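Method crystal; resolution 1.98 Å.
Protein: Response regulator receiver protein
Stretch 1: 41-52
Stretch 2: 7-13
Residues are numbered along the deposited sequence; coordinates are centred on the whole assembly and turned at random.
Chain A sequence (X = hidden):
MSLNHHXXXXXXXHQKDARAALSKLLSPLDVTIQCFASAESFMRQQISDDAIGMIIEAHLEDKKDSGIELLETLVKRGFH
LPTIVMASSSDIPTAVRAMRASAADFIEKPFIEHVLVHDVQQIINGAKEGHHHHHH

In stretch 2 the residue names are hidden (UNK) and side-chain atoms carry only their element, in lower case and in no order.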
# COMPACT_ATOMS: atom_id res chain seq x y z
N SER A 41 15.54 -7.10 -12.85
CA SER A 41 14.98 -7.27 -14.19
C SER A 41 15.41 -6.14 -15.13
O SER A 41 15.77 -6.39 -16.29
CB SER A 41 13.46 -7.31 -14.12
OG SER A 41 12.92 -7.45 -15.42
N PHE A 42 15.39 -4.90 -14.64
CA PHE A 42 15.79 -3.78 -15.48
C PHE A 42 17.27 -3.84 -15.83
O PHE A 42 17.66 -3.44 -16.92
CB PHE A 42 15.53 -2.44 -14.79
CG PHE A 42 16.05 -1.27 -15.56
CD1 PHE A 42 15.41 -0.85 -16.72
CD2 PHE A 42 17.23 -0.64 -15.18
CE1 PHE A 42 15.93 0.19 -17.49
CE2 PHE A 42 17.77 0.39 -15.94
CZ PHE A 42 17.11 0.81 -17.11
N MSE A 43 18.09 -4.30 -14.89
CA MSE A 43 19.53 -4.38 -15.12
C MSE A 43 19.92 -5.40 -16.19
O MSE A 43 21.08 -5.45 -16.60
CB MSE A 43 20.27 -4.68 -13.81
CG MSE A 43 20.27 -3.52 -12.84
SE MSE A 43 21.04 -1.93 -13.62
CE MSE A 43 22.45 -1.67 -12.32
N ARG A 44 18.97 -6.20 -16.63
CA ARG A 44 19.23 -7.20 -17.68
C ARG A 44 18.85 -6.60 -19.02
O ARG A 44 19.07 -7.20 -20.07
CB ARG A 44 18.38 -8.45 -17.45
CG ARG A 44 18.85 -9.35 -16.32
CD ARG A 44 17.86 -10.49 -16.13
NE ARG A 44 18.38 -11.55 -15.28
CZ ARG A 44 18.85 -11.38 -14.04
NH1 ARG A 44 18.86 -10.16 -13.50
NH2 ARG A 44 19.29 -12.41 -13.34
N GLN A 45 18.27 -5.41 -18.97
CA GLN A 45 17.81 -4.71 -20.16
C GLN A 45 18.89 -3.91 -20.84
O GLN A 45 19.60 -3.13 -20.21
CB GLN A 45 16.65 -3.78 -19.78
CG GLN A 45 16.11 -2.94 -20.92
CD GLN A 45 15.50 -3.78 -22.02
OE1 GLN A 45 14.67 -4.64 -21.76
NE2 GLN A 45 15.90 -3.52 -23.26
N GLN A 46 19.02 -4.10 -22.15
CA GLN A 46 20.00 -3.36 -22.93
C GLN A 46 19.41 -1.97 -23.11
O GLN A 46 18.46 -1.79 -23.88
CB GLN A 46 20.22 -4.04 -24.29
CG GLN A 46 21.68 -4.35 -24.63
CD GLN A 46 22.53 -3.10 -24.84
OE1 GLN A 46 23.71 -3.20 -25.19
NE2 GLN A 46 21.94 -1.93 -24.63
N ILE A 47 19.95 -0.99 -22.40
CA ILE A 47 19.44 0.37 -22.50
C ILE A 47 19.43 0.82 -23.95
O ILE A 47 20.48 0.93 -24.58
CB ILE A 47 20.28 1.35 -21.66
CG1 ILE A 47 20.31 0.87 -20.20
CG2 ILE A 47 19.68 2.75 -21.74
CD1 ILE A 47 20.98 1.82 -19.23
N SER A 48 18.23 1.07 -24.46
CA SER A 48 18.05 1.49 -25.84
C SER A 48 18.48 2.92 -26.14
O SER A 48 18.41 3.79 -25.27
CB SER A 48 16.58 1.31 -26.23
OG SER A 48 16.34 1.81 -27.54
N ASP A 49 18.91 3.15 -27.37
CA ASP A 49 19.34 4.48 -27.79
C ASP A 49 18.12 5.37 -28.00
O ASP A 49 18.25 6.58 -28.17
CB ASP A 49 20.15 4.40 -29.09
CG ASP A 49 21.57 3.89 -28.86
OD1 ASP A 49 22.36 4.62 -28.22
OD2 ASP A 49 21.88 2.77 -29.31
N ASP A 50 16.93 4.77 -27.98
CA ASP A 50 15.69 5.51 -28.15
C ASP A 50 15.06 5.85 -26.80
O ASP A 50 13.96 6.43 -26.74
CB ASP A 50 14.71 4.70 -29.00
CG ASP A 50 15.21 4.52 -30.43
OD1 ASP A 50 15.26 5.53 -31.17
OD2 ASP A 50 15.54 3.38 -30.80
N ALA A 51 15.74 5.49 -25.72
CA ALA A 51 15.25 5.79 -24.38
C ALA A 51 15.58 7.24 -24.09
O ALA A 51 16.72 7.68 -24.28
CB ALA A 51 15.92 4.88 -23.36
N ILE A 52 14.58 7.99 -23.63
CA ILE A 52 14.77 9.39 -23.32
C ILE A 52 14.59 9.69 -21.84
O ILE A 52 15.01 10.73 -21.36
CB ILE A 52 13.78 10.28 -24.12
CG1 ILE A 52 12.34 9.93 -23.74
CG2 ILE A 52 14.00 10.06 -25.62
CD1 ILE A 52 11.31 10.88 -24.29
N UNK A 7 10.66 6.96 -29.12
CA UNK A 7 10.98 7.45 -27.76
C UNK A 7 10.46 6.49 -26.69
O UNK A 7 9.27 6.20 -26.63
c UNK A 7 10.34 8.82 -27.63
c UNK A 7 10.03 8.05 -29.90
c UNK A 7 10.39 9.30 -29.07
N UNK A 8 11.38 6.02 -25.85
CA UNK A 8 11.03 5.08 -24.81
C UNK A 8 11.34 5.59 -23.41
O UNK A 8 12.37 6.21 -23.19
c UNK A 8 11.72 3.31 -26.46
c UNK A 8 11.27 2.70 -24.05
c UNK A 8 12.58 2.12 -26.78
c UNK A 8 11.81 3.77 -24.99
N UNK A 9 10.43 5.33 -22.48
CA UNK A 9 10.63 5.70 -21.08
C UNK A 9 10.48 4.42 -20.28
O UNK A 9 9.44 3.76 -20.33
c UNK A 9 9.65 6.81 -19.04
c UNK A 9 9.61 6.73 -20.58
c UNK A 9 9.14 9.24 -20.56
c UNK A 9 9.93 8.11 -21.17
N UNK A 10 11.52 4.06 -19.55
CA UNK A 10 11.51 2.86 -18.73
C UNK A 10 10.89 3.12 -17.37
O UNK A 10 11.27 4.06 -16.68
c UNK A 10 14.89 2.50 -20.12
c UNK A 10 13.12 0.99 -20.66
o UNK A 10 15.68 0.80 -23.27
c UNK A 10 12.94 2.34 -18.53
c UNK A 10 15.01 1.18 -22.13
c UNK A 10 13.66 1.94 -19.79
c UNK A 10 15.57 2.13 -21.28
c UNK A 10 13.79 0.61 -21.82
N UNK A 11 9.93 2.27 -17.00
CA UNK A 11 9.28 2.37 -15.70
C UNK A 11 9.69 1.15 -14.87
O UNK A 11 9.49 0.01 -15.28
c UNK A 11 5.45 2.37 -14.89
c UNK A 11 7.75 2.40 -15.86
c UNK A 11 7.31 3.37 -13.57
c UNK A 11 6.93 2.28 -14.57
N UNK A 12 10.29 1.40 -13.71
CA UNK A 12 10.70 0.32 -12.82
C UNK A 12 9.87 0.50 -11.54
O UNK A 12 10.05 1.47 -10.80
c UNK A 12 12.21 0.40 -12.50
c UNK A 12 12.66 -0.86 -11.80
c UNK A 12 13.00 0.59 -13.78
N UNK A 13 8.96 -0.43 -11.30
CA UNK A 13 8.06 -0.37 -10.16
C UNK A 13 7.58 -1.80 -9.92
O UNK A 13 7.09 -2.44 -10.85
o UNK A 13 5.39 1.92 -9.26
c UNK A 13 6.88 0.55 -10.52
o UNK A 13 5.76 -0.10 -8.51
c UNK A 13 5.95 0.81 -9.34

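Position 7 carries three side-chain carbons and nothing else, and they close a ring back onto the backbone nitrogen. One of them, CB, lies 4.0 Å from CD1 of Ile 52, and the CA of position 7 makes a CA-H...O contact with O of Asp 50 at 3.3 Å. A ring through the nitrogen means proline: Pro 7. Its nitrogen has no hydrogen to give; the backbone hydrogen bonds to stretch 1 are made by N and O of position 8.

Position 8 has four carbons, forked at the first, one arm two carbons long. The end of that arm lies 3.8 Å from OG of Ser 48 and 4.0 Å from CB of Asp 50, packing over the turn that leads into the strand. The backbone does the pairing: N of position 8 donates to O of Asp 50 at 2.8 Å, and O of position 8 accepts from N of Ile 52 at 2.9 Å. Position 8 thus joins Ala 51 in a parallel bridge, with the two CA atoms 4.3 Å apart and both side chains on the same face of the sheet. The fork is the isoleucine pattern, and Ile 8 it is.

Position 9 repeats the pattern, four carbons forked at the first with one two-carbon arm. It is buried, its CA-to-CB bond points sideways to the other stretch, and the first carbon of the longer arm lies 4.0 Å from CG1 of Ile 52. This is again isoleucine, Ile 9.

Position 10 shows one carbon, then a ring of six carbons bearing one oxygen. The CA-to-CB bond points toward stretch 1, and the ring carries its oxygen to 2.8 Å from N of Ser 48, with a ring carbon 3.5 Å from CB of Ala 51. A six-membered ring with an oxygen at its far end is tyrosine. Tyr 10 accepts a hydrogen bond at OH from N of Ser 48, almost straight at 163°, near the plane of the ring. The edge of Phe 42 approaches its face in an offset pair, centroids 5.5 Å apart and planes at 63°, while CG2 of Ile 47 reaches its edge, 4.2 Å from CE2.

Position 11 has four carbons forked at the second; its CA-to-CB bond points away, and it touches nothing on stretch 1. It is leucine, Leu 11.

Position 12 has one carbon carrying two more. Its CA-to-CB bond points toward stretch 1, and one outer carbon lies 4.0 Å from CG of Phe 42. It is valine, Val 12.

Position 13 has two carbons, the second carrying two oxygens, and touches nothing on stretch 1. A carboxylate on a short stem is aspartate, Asp 13.

The contact has two anchors. One parallel bridge sets the register at Ile 8, and Tyr 10, with the largest area covered, takes the loop backbone at its hydroxyl. Within the type I turn from Ser 48 to Ala 51, OG of Ser 48 accepts from N of Asp 50 at 3.1 Å. From the helix, Phe 42 packs against Tyr 10 and Val 12. The rule: let one bridge set register, and let one tyrosine both pack and bond.

Stretch 2, residues 7-13: PIIYLVD
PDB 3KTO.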